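PDB 5C2I: Alr1585 protein from Nostoc sp., which is a haem-containing DyP-type (dye-decolorizing) peroxidase that probably uses hydrogen peroxide to oxidise dyes and other organic substrates. Local coordinates for residues Asn222-Trp228 and Thr311-Asn315; Pro297-Ser301 and Phe314-Asp319; Leu10-Asp16 and Leu209-Val215; Asn33-Gly37 and Thr363-Val367. The protein carries 1 engineered substitution. One frame throughout, in Å; residues are numbered along the deposited sequence.

Interaction 1 of 4, residues Asn222-Trp228 and Thr311-Asn315; sequences NCDFDKW and TNNFN
How side-chain amides can join two loops without regular structure is seen where N222-W228 meets T311-N315. N222 and N313 (CA atoms 5.1 Å apart) and K227 and F314 (4.9 Å) set the register; C223, D224 and F225 have left-handed backbone angles, and N313 centres an inverse gamma turn. N313, a t rotamer with chi2 near 49°, points into the other loop: its ND2 donates to D226 OD1 (2.8 Å), while its OD1 accepts from K227 N (2.9 Å). N222, an m rotamer, presents OD1 to N312 N at 2.7 Å; N315, a p rotamer, sends ND2 to K227 O at 2.9 Å. W228 CB lies 3.5 Å from F314 O, and a water joins W228 O (2.6 Å) to N313 OD1 (2.8 Å). T311 OG1 accepts from N313 N (3.2 Å), an ST turn. N312 OD1 is held by R337, which is hydrogen-bonded to the haem. The paired loops border the haem pocket through N312 and carry the disulfide to C223 of the second subunit.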
# COMPACT_ATOMS: atom_id res chain seq x y z
N ASN A 222 26.30 5.28 -15.56
CA ASN A 222 27.63 4.86 -15.18
C ASN A 222 28.73 5.65 -15.83
O ASN A 222 29.78 5.09 -16.20
CB ASN A 222 27.81 3.36 -15.39
CG ASN A 222 27.03 2.54 -14.40
OD1 ASN A 222 27.44 2.44 -13.25
ND2 ASN A 222 25.89 2.02 -14.78
N CYS A 223 28.53 6.98 -15.91
CA CYS A 223 29.62 7.89 -16.19
C CYS A 223 30.28 7.58 -17.53
O CYS A 223 31.51 7.64 -17.65
CB CYS A 223 30.67 7.84 -15.08
SG CYS A 223 29.97 7.91 -13.39
N ASP A 224 29.46 7.27 -18.53
CA ASP A 224 29.96 6.92 -19.86
C ASP A 224 30.90 5.68 -19.87
O ASP A 224 31.78 5.58 -20.74
CB ASP A 224 30.68 8.10 -20.46
CG ASP A 224 30.78 8.05 -22.00
OD1 ASP A 224 29.93 7.45 -22.69
OD2 ASP A 224 31.76 8.64 -22.51
N PHE A 225 30.73 4.80 -18.92
CA PHE A 225 31.55 3.53 -18.78
C PHE A 225 33.03 3.84 -18.60
O PHE A 225 33.86 3.09 -19.07
CB PHE A 225 31.40 2.64 -20.05
CG PHE A 225 30.00 2.17 -20.34
CD1 PHE A 225 29.08 1.89 -19.33
CD2 PHE A 225 29.62 1.94 -21.67
CE1 PHE A 225 27.80 1.46 -19.66
CE2 PHE A 225 28.34 1.51 -21.99
CZ PHE A 225 27.43 1.24 -20.98
N ASP A 226 33.37 4.96 -17.98
CA ASP A 226 34.78 5.35 -17.93
C ASP A 226 35.68 4.47 -17.04
O ASP A 226 36.90 4.54 -17.17
CB ASP A 226 34.98 6.84 -17.69
CG ASP A 226 34.55 7.34 -16.35
OD1 ASP A 226 34.32 6.60 -15.41
OD2 ASP A 226 34.48 8.59 -16.25
N LYS A 227 35.10 3.64 -16.18
CA LYS A 227 35.90 2.68 -15.39
C LYS A 227 35.71 1.20 -15.75
O LYS A 227 36.55 0.35 -15.43
CB LYS A 227 35.58 2.86 -13.89
CG LYS A 227 35.94 4.23 -13.35
CD LYS A 227 37.45 4.42 -13.33
CE LYS A 227 37.80 5.90 -13.13
NZ LYS A 227 37.51 6.25 -11.73
N TRP A 228 34.60 0.88 -16.38
CA TRP A 228 34.26 -0.50 -16.73
C TRP A 228 33.32 -0.49 -17.92
O TRP A 228 32.32 0.23 -17.89
CB TRP A 228 33.55 -1.22 -15.57
CG TRP A 228 32.95 -2.53 -15.93
CD1 TRP A 228 31.60 -2.80 -16.12
CD2 TRP A 228 33.63 -3.78 -16.20
NE1 TRP A 228 31.43 -4.13 -16.40
CE2 TRP A 228 32.65 -4.75 -16.46
CE3 TRP A 228 34.97 -4.18 -16.16
CZ2 TRP A 228 32.96 -6.10 -16.75
CZ3 TRP A 228 35.27 -5.52 -16.44
CH2 TRP A 228 34.29 -6.44 -16.75
N THR A 311 25.80 2.12 -8.41
CA THR A 311 26.78 2.27 -9.46
C THR A 311 27.41 0.92 -9.85
O THR A 311 27.58 0.04 -9.00
CB THR A 311 27.88 3.28 -9.06
OG1 THR A 311 28.61 3.66 -10.24
CG2 THR A 311 28.84 2.73 -8.03
N ASN A 312 27.76 0.79 -11.13
CA ASN A 312 28.62 -0.28 -11.64
C ASN A 312 29.90 0.21 -12.24
O ASN A 312 30.66 -0.57 -12.86
CB ASN A 312 27.86 -1.16 -12.64
CG ASN A 312 28.45 -2.56 -12.71
OD1 ASN A 312 28.88 -3.12 -11.70
ND2 ASN A 312 28.54 -3.09 -13.90
N ASN A 313 30.16 1.51 -12.04
CA ASN A 313 31.24 2.13 -12.73
C ASN A 313 32.48 2.09 -11.85
O ASN A 313 32.84 3.08 -11.24
CB ASN A 313 30.93 3.55 -13.13
CG ASN A 313 32.01 4.13 -14.01
OD1 ASN A 313 32.43 3.48 -14.99
ND2 ASN A 313 32.46 5.35 -13.70
N PHE A 314 33.13 0.94 -11.82
CA PHE A 314 34.34 0.86 -11.08
C PHE A 314 35.17 -0.28 -11.57
O PHE A 314 34.69 -1.17 -12.30
CB PHE A 314 34.05 0.67 -9.58
CG PHE A 314 33.35 -0.62 -9.23
CD1 PHE A 314 31.99 -0.73 -9.30
CD2 PHE A 314 34.09 -1.74 -8.87
CE1 PHE A 314 31.35 -1.93 -9.02
CE2 PHE A 314 33.47 -2.93 -8.59
CZ PHE A 314 32.08 -3.04 -8.66
N ASN A 315 36.42 -0.21 -11.17
CA ASN A 315 37.29 -1.35 -11.34
C ASN A 315 38.09 -1.40 -10.04
O ASN A 315 37.78 -0.68 -9.08
CB ASN A 315 38.12 -1.21 -12.62
CG ASN A 315 38.93 0.07 -12.66
OD1 ASN A 315 39.60 0.40 -11.70
ND2 ASN A 315 38.81 0.84 -13.73
O HOH W 1 30.78 1.49 -16.18
O HOH W 2 28.93 -5.44 -16.13

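Interaction 2 of 4, residues Pro297-Ser301 and Phe314-Asp319; sequences PVTLS and FNYDGD
P297, in an extended conformation (psi near 129°), opens the contact between P297-S301 and F314-D319, an example of loops packed through one aromatic ring and one hydroxyl. Its ring is pressed on the phenyl of F314: P297 CB stands over one ring face, 4.0 Å from the centroid and 15° off the normal, in a CH-pi contact, and P297 CG reaches F314 CE1 at 3.5 Å. F314 takes the p rotamer, with chi2 near -85°. V298, T299 and L300 form a short turn with helical backbone angles, and L300 N returns to P297 O at 3.0 Å. T299, a t rotamer, has the largest buried area: its CG2 lies 3.6 Å from F314 CD2, whereas its OG1 donates to D319 OD2 at 2.8 Å and passes the edge of the Y316 ring, 3.6 Å from Y316 CD1. L300 (m, t) then brings CD1 to F314 CB at 4.0 Å. In the second segment, Y316-D319 forms a type I turn closed by D319 N to Y316 O at 2.9 Å; N315 OD1 accepts from D317 N at 2.9 Å, an Asx turn. The contact lies in the long connection between helices 281-289 and 330-334: V298 packs on the first, Y316 hydrogen-bonds T331 on the second, and L300 touches V220 of the second subunit, on its copy of helix 212-221.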
# COMPACT_ATOMS: atom_id res chain seq x y z
N PRO A 297 29.58 -0.35 -3.95
CA PRO A 297 30.79 -1.18 -4.03
C PRO A 297 31.76 -0.90 -2.89
O PRO A 297 32.07 0.26 -2.60
CB PRO A 297 31.43 -0.75 -5.37
CG PRO A 297 30.29 -0.16 -6.15
CD PRO A 297 29.44 0.53 -5.11
N VAL A 298 32.19 -1.95 -2.21
CA VAL A 298 33.05 -1.78 -1.06
C VAL A 298 34.46 -1.34 -1.49
O VAL A 298 35.20 -0.80 -0.68
CB VAL A 298 33.10 -3.07 -0.17
CG1 VAL A 298 33.96 -4.14 -0.79
CG2 VAL A 298 33.59 -2.73 1.25
N THR A 299 34.81 -1.51 -2.77
CA THR A 299 36.10 -0.97 -3.25
C THR A 299 36.08 0.57 -3.18
O THR A 299 37.11 1.18 -3.04
CB THR A 299 36.52 -1.52 -4.65
OG1 THR A 299 37.91 -1.23 -4.86
CG2 THR A 299 35.70 -0.94 -5.77
N LEU A 300 34.88 1.15 -3.26
CA LEU A 300 34.74 2.60 -3.32
C LEU A 300 34.42 3.24 -1.99
O LEU A 300 34.64 4.43 -1.84
CB LEU A 300 33.65 2.99 -4.33
CG LEU A 300 33.84 2.55 -5.78
CD1 LEU A 300 32.69 3.07 -6.63
CD2 LEU A 300 35.18 3.01 -6.36
N SER A 301 33.92 2.49 -1.02
CA SER A 301 33.39 3.08 0.18
C SER A 301 33.39 2.09 1.31
O SER A 301 33.11 0.92 1.10
CB SER A 301 31.92 3.54 -0.04
OG SER A 301 31.40 4.15 1.13
N PHE A 314 33.13 0.94 -11.82
CA PHE A 314 34.34 0.86 -11.08
C PHE A 314 35.17 -0.28 -11.57
O PHE A 314 34.69 -1.17 -12.30
CB PHE A 314 34.05 0.67 -9.58
CG PHE A 314 33.35 -0.62 -9.23
CD1 PHE A 314 31.99 -0.73 -9.30
CD2 PHE A 314 34.09 -1.74 -8.87
CE1 PHE A 314 31.35 -1.93 -9.02
CE2 PHE A 314 33.47 -2.93 -8.59
CZ PHE A 314 32.08 -3.04 -8.66
N ASN A 315 36.42 -0.21 -11.17
CA ASN A 315 37.29 -1.35 -11.34
C ASN A 315 38.09 -1.40 -10.04
O ASN A 315 37.78 -0.68 -9.08
CB ASN A 315 38.12 -1.21 -12.62
CG ASN A 315 38.93 0.07 -12.66
OD1 ASN A 315 39.60 0.40 -11.70
ND2 ASN A 315 38.81 0.84 -13.73
N TYR A 316 39.09 -2.25 -9.99
CA TYR A 316 39.83 -2.35 -8.74
C TYR A 316 41.23 -1.69 -8.84
O TYR A 316 42.12 -1.94 -7.99
CB TYR A 316 39.93 -3.81 -8.37
CG TYR A 316 38.57 -4.46 -8.15
CD1 TYR A 316 37.76 -4.04 -7.10
CD2 TYR A 316 38.11 -5.49 -8.96
CE1 TYR A 316 36.52 -4.64 -6.89
CE2 TYR A 316 36.85 -6.09 -8.77
CZ TYR A 316 36.06 -5.65 -7.75
OH TYR A 316 34.82 -6.24 -7.55
N ASP A 317 41.41 -0.81 -9.82
CA ASP A 317 42.67 -0.08 -10.03
C ASP A 317 43.05 0.83 -8.86
O ASP A 317 44.23 1.08 -8.66
CB ASP A 317 42.66 0.76 -11.34
CG ASP A 317 42.63 -0.11 -12.62
OD1 ASP A 317 42.57 -1.35 -12.56
OD2 ASP A 317 42.62 0.48 -13.73
N GLY A 318 42.08 1.34 -8.10
CA GLY A 318 42.33 2.10 -6.89
C GLY A 318 42.48 1.23 -5.65
O GLY A 318 42.56 1.75 -4.53
N ASP A 319 42.58 -0.09 -5.85
CA ASP A 319 42.48 -1.08 -4.77
C ASP A 319 43.32 -2.31 -5.13
O ASP A 319 42.88 -3.46 -4.96
CB ASP A 319 41.01 -1.45 -4.59
CG ASP A 319 40.72 -2.25 -3.33
OD1 ASP A 319 41.56 -2.30 -2.40
OD2 ASP A 319 39.58 -2.77 -3.26

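Interaction 3 of 4, residues Leu10-Asp16 and Leu209-Val215; sequences LPEDGID and LFMKRDV
I15 and M211, their CA atoms 4.6 Å apart, form the single beta bridge that holds the N-terminal tail L10-D16 against L209-V215, at the start of a helix. L209 O lies 3.4 Å from L10 CD2. F210 O then accepts from I15 N at 2.8 Å. M211, at the N-cap position, curls through three m torsions so that its SD is 4.0 Å from I15 CB. K212 completes the bridge, its N donating to I15 O at 2.8 Å, while its CA makes a CA-H...O contact with D13 O at 3.0 Å; its fully extended side chain reaches a long salt bridge, NZ to D16 OD2 at 3.9 Å, although D16 also hydrogen-bonds E18 and N19. V215 CB lies 3.6 Å from D13 O. G14 ends the type I turn P11-G14; at its phi/psi of 81/-178° a CB would jam against the preceding carbonyl O, which by itself calls for glycine, and would also clash with F210 O. The tail between helices 4-8 and 24-29 thus crosses the first turn of helix 212-221, and a D13-R219 salt bridge extends the grip along that helix.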
# COMPACT_ATOMS: atom_id res chain seq x y z
N LEU A 10 30.38 -6.15 -30.76
CA LEU A 10 29.08 -5.51 -30.55
C LEU A 10 29.14 -4.09 -31.12
O LEU A 10 30.13 -3.40 -30.93
CB LEU A 10 28.75 -5.48 -29.06
CG LEU A 10 27.29 -5.21 -28.68
CD1 LEU A 10 26.43 -6.44 -29.05
CD2 LEU A 10 27.16 -4.86 -27.22
N PRO A 11 28.08 -3.65 -31.79
CA PRO A 11 28.05 -2.22 -32.10
C PRO A 11 28.18 -1.32 -30.84
O PRO A 11 27.83 -1.72 -29.72
CB PRO A 11 26.69 -2.02 -32.77
CG PRO A 11 26.21 -3.37 -33.16
CD PRO A 11 26.83 -4.34 -32.19
N GLU A 12 28.68 -0.11 -31.05
CA GLU A 12 28.97 0.81 -29.95
C GLU A 12 27.79 1.04 -29.01
O GLU A 12 27.96 1.21 -27.82
CB GLU A 12 29.43 2.15 -30.54
CG GLU A 12 29.82 3.20 -29.52
CD GLU A 12 30.99 2.77 -28.65
OE1 GLU A 12 31.75 1.83 -29.02
OE2 GLU A 12 31.17 3.42 -27.61
N ASP A 13 26.58 1.09 -29.56
CA ASP A 13 25.38 1.31 -28.74
C ASP A 13 24.57 0.06 -28.53
O ASP A 13 23.43 0.12 -28.05
CB ASP A 13 24.46 2.39 -29.36
CG ASP A 13 25.09 3.74 -29.31
OD1 ASP A 13 25.97 3.97 -28.48
OD2 ASP A 13 24.73 4.56 -30.15
N GLY A 14 25.17 -1.09 -28.84
CA GLY A 14 24.44 -2.35 -28.70
C GLY A 14 23.53 -2.59 -29.90
O GLY A 14 23.50 -1.80 -30.84
N ILE A 15 22.81 -3.69 -29.86
CA ILE A 15 21.88 -4.06 -30.93
C ILE A 15 20.58 -3.26 -30.73
O ILE A 15 19.95 -3.33 -29.69
CB ILE A 15 21.58 -5.61 -30.94
CG1 ILE A 15 22.84 -6.54 -30.89
CG2 ILE A 15 20.56 -5.91 -32.02
CD1 ILE A 15 23.82 -6.40 -32.01
N ASP A 16 20.16 -2.53 -31.76
CA ASP A 16 18.95 -1.70 -31.67
C ASP A 16 17.72 -2.48 -32.14
O ASP A 16 17.53 -2.68 -33.35
CB ASP A 16 19.14 -0.44 -32.50
CG ASP A 16 17.97 0.53 -32.38
OD1 ASP A 16 16.92 0.19 -31.82
OD2 ASP A 16 18.09 1.63 -32.92
N LEU A 209 26.09 -6.64 -21.41
CA LEU A 209 24.99 -5.95 -22.09
C LEU A 209 25.12 -6.13 -23.59
O LEU A 209 26.23 -6.08 -24.15
CB LEU A 209 25.00 -4.45 -21.75
CG LEU A 209 24.95 -4.15 -20.24
CD1 LEU A 209 24.90 -2.64 -20.04
CD2 LEU A 209 23.74 -4.80 -19.60
N PHE A 210 23.96 -6.25 -24.23
CA PHE A 210 23.87 -6.52 -25.67
C PHE A 210 22.91 -5.61 -26.43
O PHE A 210 23.23 -5.17 -27.51
CB PHE A 210 23.40 -7.98 -25.89
CG PHE A 210 24.26 -8.98 -25.18
CD1 PHE A 210 25.47 -9.37 -25.72
CD2 PHE A 210 23.87 -9.52 -23.98
CE1 PHE A 210 26.28 -10.28 -25.05
CE2 PHE A 210 24.68 -10.42 -23.31
CZ PHE A 210 25.86 -10.80 -23.88
N MET A 211 21.77 -5.31 -25.83
CA MET A 211 20.74 -4.54 -26.49
C MET A 211 20.87 -3.05 -26.19
O MET A 211 21.18 -2.67 -25.03
CB MET A 211 19.34 -5.04 -26.07
CG MET A 211 19.08 -6.52 -26.27
SD MET A 211 19.32 -7.04 -27.97
CE MET A 211 18.08 -6.12 -28.81
N LYS A 212 20.63 -2.24 -27.20
CA LYS A 212 20.71 -0.77 -27.10
C LYS A 212 20.00 -0.20 -25.86
O LYS A 212 20.55 0.69 -25.18
CB LYS A 212 20.18 -0.08 -28.35
CG LYS A 212 20.30 1.46 -28.29
CD LYS A 212 19.94 2.14 -29.60
CE LYS A 212 20.04 3.64 -29.45
NZ LYS A 212 19.76 4.33 -30.71
N ARG A 213 18.79 -0.66 -25.58
CA ARG A 213 18.01 -0.08 -24.48
C ARG A 213 18.79 -0.23 -23.17
O ARG A 213 18.83 0.71 -22.34
CB ARG A 213 16.64 -0.75 -24.33
CG ARG A 213 15.71 -0.48 -25.50
CD ARG A 213 14.79 0.66 -25.26
NE ARG A 213 14.21 0.66 -23.91
CZ ARG A 213 13.57 1.71 -23.40
NH1 ARG A 213 13.38 2.82 -24.13
NH2 ARG A 213 13.13 1.66 -22.15
N ASP A 214 19.44 -1.38 -23.00
CA ASP A 214 20.28 -1.59 -21.82
C ASP A 214 21.56 -0.81 -21.86
O ASP A 214 21.98 -0.24 -20.83
CB ASP A 214 20.62 -3.09 -21.67
CG ASP A 214 19.41 -3.96 -21.28
OD1 ASP A 214 18.44 -3.45 -20.70
OD2 ASP A 214 19.44 -5.18 -21.56
N VAL A 215 22.24 -0.83 -23.00
CA VAL A 215 23.54 -0.17 -23.14
C VAL A 215 23.40 1.32 -22.85
O VAL A 215 24.17 1.89 -22.06
CB VAL A 215 24.16 -0.40 -24.52
CG1 VAL A 215 25.40 0.46 -24.72
CG2 VAL A 215 24.53 -1.88 -24.71

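Interaction 4 of 4, residues Asn33-Gly37 and Thr363-Val367; sequences NILKG and TRRAV. With HEM (protoporphyrin IX containing Fe), chain E.
The segments N33-G37 and T363-V367 come close at G37 and R365, whose CA atoms are 6.3 Å apart, and R365 has by far the largest area covered: a clear instance of an arginine that binds a loop chiefly through two backbone carbonyls. From an m, m, t side chain it sends NE to N33 O at 2.9 Å and NH2 to I34 O at 2.8 Å, both carbonyls lying at the edge of the guanidinium. G37 N sits over one face, 3.4 Å from R365 CZ. N33 has a left-handed backbone (phi/psi 74/3°) and a t side chain; a water links N33 ND2 (3.0 Å) to R365 O (2.8 Å), and N33 OD1 accepts from H38 N. The two segments belong to the two ferredoxin-like domains of the DyP fold, the loop leading into strand 42-50 of the first and strand 363-369 of the second, so R365 joins them across the domain boundary. R364 reaches the haem instead: its NH1 donates to HEM O2A at 2.9 Å and, also at 2.9 Å, to the water bound to HEM FE at 2.3 Å, while R364 NH2 reaches HEM O2A at 3.0 Å, consistent with the distal arginine of DyP peroxidases. I34 O lies 3.8 Å from T363 CG2; the CA-to-CB bond of I34 points away, and its side chain packs on F389 of strand 383-390.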
# COMPACT_ATOMS: atom_id res chain seq x y z
N ASN A 33 14.78 -13.54 -23.44
CA ASN A 33 15.37 -13.76 -22.11
C ASN A 33 16.87 -14.04 -22.14
O ASN A 33 17.48 -14.22 -21.08
CB ASN A 33 14.63 -14.88 -21.35
CG ASN A 33 14.84 -14.85 -19.85
OD1 ASN A 33 14.93 -13.79 -19.23
ND2 ASN A 33 14.88 -16.04 -19.25
N ILE A 34 17.47 -14.01 -23.31
CA ILE A 34 18.88 -14.31 -23.44
C ILE A 34 19.68 -12.99 -23.53
O ILE A 34 20.39 -12.66 -22.61
CB ILE A 34 19.14 -15.23 -24.64
CG1 ILE A 34 18.43 -16.60 -24.40
CG2 ILE A 34 20.63 -15.48 -24.84
CD1 ILE A 34 18.31 -17.48 -25.67
N LEU A 35 19.49 -12.22 -24.62
CA LEU A 35 20.14 -10.93 -24.76
C LEU A 35 19.65 -9.88 -23.77
O LEU A 35 20.41 -8.97 -23.40
CB LEU A 35 20.01 -10.40 -26.17
CG LEU A 35 20.60 -11.30 -27.26
CD1 LEU A 35 20.42 -10.65 -28.62
CD2 LEU A 35 22.07 -11.64 -27.00
N LYS A 36 18.38 -10.00 -23.36
CA LYS A 36 17.79 -9.13 -22.36
C LYS A 36 16.80 -9.94 -21.58
O LYS A 36 16.00 -10.69 -22.15
CB LYS A 36 17.10 -7.92 -23.04
CG LYS A 36 16.41 -6.94 -22.07
CD LYS A 36 16.21 -5.58 -22.74
CE LYS A 36 15.27 -4.68 -21.94
NZ LYS A 36 15.80 -4.53 -20.55
N GLY A 37 16.82 -9.79 -20.27
CA GLY A 37 15.90 -10.53 -19.39
C GLY A 37 14.44 -10.24 -19.65
O GLY A 37 14.08 -9.13 -20.04
N THR A 363 25.83 -14.29 -18.21
CA THR A 363 24.68 -13.40 -18.25
C THR A 363 23.59 -14.02 -17.37
O THR A 363 23.08 -15.09 -17.67
CB THR A 363 24.21 -13.25 -19.70
OG1 THR A 363 25.25 -12.67 -20.49
CG2 THR A 363 22.94 -12.40 -19.82
N ARG A 364 23.31 -13.38 -16.25
CA ARG A 364 22.48 -13.99 -15.20
C ARG A 364 20.97 -13.65 -15.42
O ARG A 364 20.60 -12.49 -15.76
CB ARG A 364 22.96 -13.53 -13.83
CG ARG A 364 24.35 -14.09 -13.50
CD ARG A 364 24.89 -13.57 -12.17
NE ARG A 364 25.16 -12.15 -12.34
CZ ARG A 364 24.94 -11.21 -11.42
NH1 ARG A 364 24.46 -11.52 -10.24
NH2 ARG A 364 25.19 -9.96 -11.70
N ARG A 365 20.13 -14.64 -15.20
CA ARG A 365 18.68 -14.48 -15.32
C ARG A 365 17.98 -15.17 -14.17
O ARG A 365 17.01 -15.91 -14.37
CB ARG A 365 18.19 -15.04 -16.68
CG ARG A 365 18.86 -14.44 -17.91
CD ARG A 365 18.36 -13.03 -18.21
NE ARG A 365 19.04 -12.43 -19.37
CZ ARG A 365 19.73 -11.29 -19.36
NH1 ARG A 365 19.97 -10.67 -18.22
NH2 ARG A 365 20.26 -10.80 -20.48
N ALA A 366 18.54 -14.97 -12.97
CA ALA A 366 18.09 -15.70 -11.78
C ALA A 366 16.82 -15.11 -11.20
O ALA A 366 16.48 -13.92 -11.45
CB ALA A 366 19.20 -15.73 -10.73
N VAL A 367 16.11 -15.91 -10.42
CA VAL A 367 14.91 -15.46 -9.71
C VAL A 367 14.89 -16.16 -8.36
O VAL A 367 15.64 -17.14 -8.16
CB VAL A 367 13.59 -15.76 -10.45
CG1 VAL A 367 13.51 -14.97 -11.74
CG2 VAL A 367 13.45 -17.23 -10.75
CHA HEM E . 27.16 -10.72 -8.45
CHB HEM E . 24.70 -12.86 -4.89
CHC HEM E . 25.57 -17.17 -6.90
CHD HEM E . 28.23 -15.02 -10.29
C1A HEM E . 26.43 -10.93 -7.29
C2A HEM E . 26.02 -9.90 -6.38
C3A HEM E . 25.33 -10.51 -5.39
C4A HEM E . 25.29 -11.89 -5.69
CMA HEM E . 24.66 -9.86 -4.21
CAA HEM E . 26.28 -8.40 -6.50
CBA HEM E . 25.28 -7.55 -7.29
CGA HEM E . 25.25 -8.04 -8.71
O1A HEM E . 26.10 -7.66 -9.57
O2A HEM E . 24.38 -8.85 -9.03
C1B HEM E . 24.70 -14.22 -5.17
C2B HEM E . 24.02 -15.21 -4.38
C3B HEM E . 24.22 -16.39 -4.95
C4B HEM E . 25.10 -16.13 -6.09
CMB HEM E . 23.21 -14.92 -3.17
CAB HEM E . 23.71 -17.74 -4.62
CBB HEM E . 22.58 -17.97 -3.93
C1C HEM E . 26.43 -16.98 -7.99
C2C HEM E . 27.05 -17.97 -8.73
C3C HEM E . 27.82 -17.35 -9.67
C4C HEM E . 27.64 -15.97 -9.51
CMC HEM E . 26.88 -19.45 -8.59
CAC HEM E . 28.72 -17.93 -10.67
CBC HEM E . 29.39 -19.05 -10.61
C1D HEM E . 28.02 -13.66 -10.08
C2D HEM E . 28.60 -12.66 -10.98
C3D HEM E . 28.34 -11.47 -10.46
C4D HEM E . 27.55 -11.76 -9.24
CMD HEM E . 29.37 -12.91 -12.27
CAD HEM E . 28.71 -10.14 -11.05
CBD HEM E . 30.12 -9.68 -10.68
CGD HEM E . 30.41 -8.37 -11.35
O1D HEM E . 30.75 -7.45 -10.62
O2D HEM E . 30.31 -8.21 -12.62
NA HEM E . 26.04 -12.15 -6.81
NB HEM E . 25.37 -14.82 -6.10
NC HEM E . 26.87 -15.75 -8.40
ND HEM E . 27.47 -13.08 -9.01
FE HEM E . 26.48 -13.93 -7.59
O HOH W 3 14.88 -16.16 -16.21
O HOH W 4 24.52 -14.05 -8.86

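From the N terminus, interaction 3 opens first and brings the tail at 10-16 to the start of helix 212-221, closing a loop of nearly 200 residues. Before it closes, interaction 4 opens at 33-37 and runs on to strand 363-369, so the two cross; they meet directly, K36 NZ lying 2.9 Å from D214 OD1 in a salt bridge and F210 packing on L35 and T363. Interaction 1 leaves the end of that same helix, F225 touching V215, and returns at 311-315. Interaction 2 closes a short loop ending on the same stretch, sharing F314 and N315. Both lie within the span of interaction 4 and both reach the second subunit.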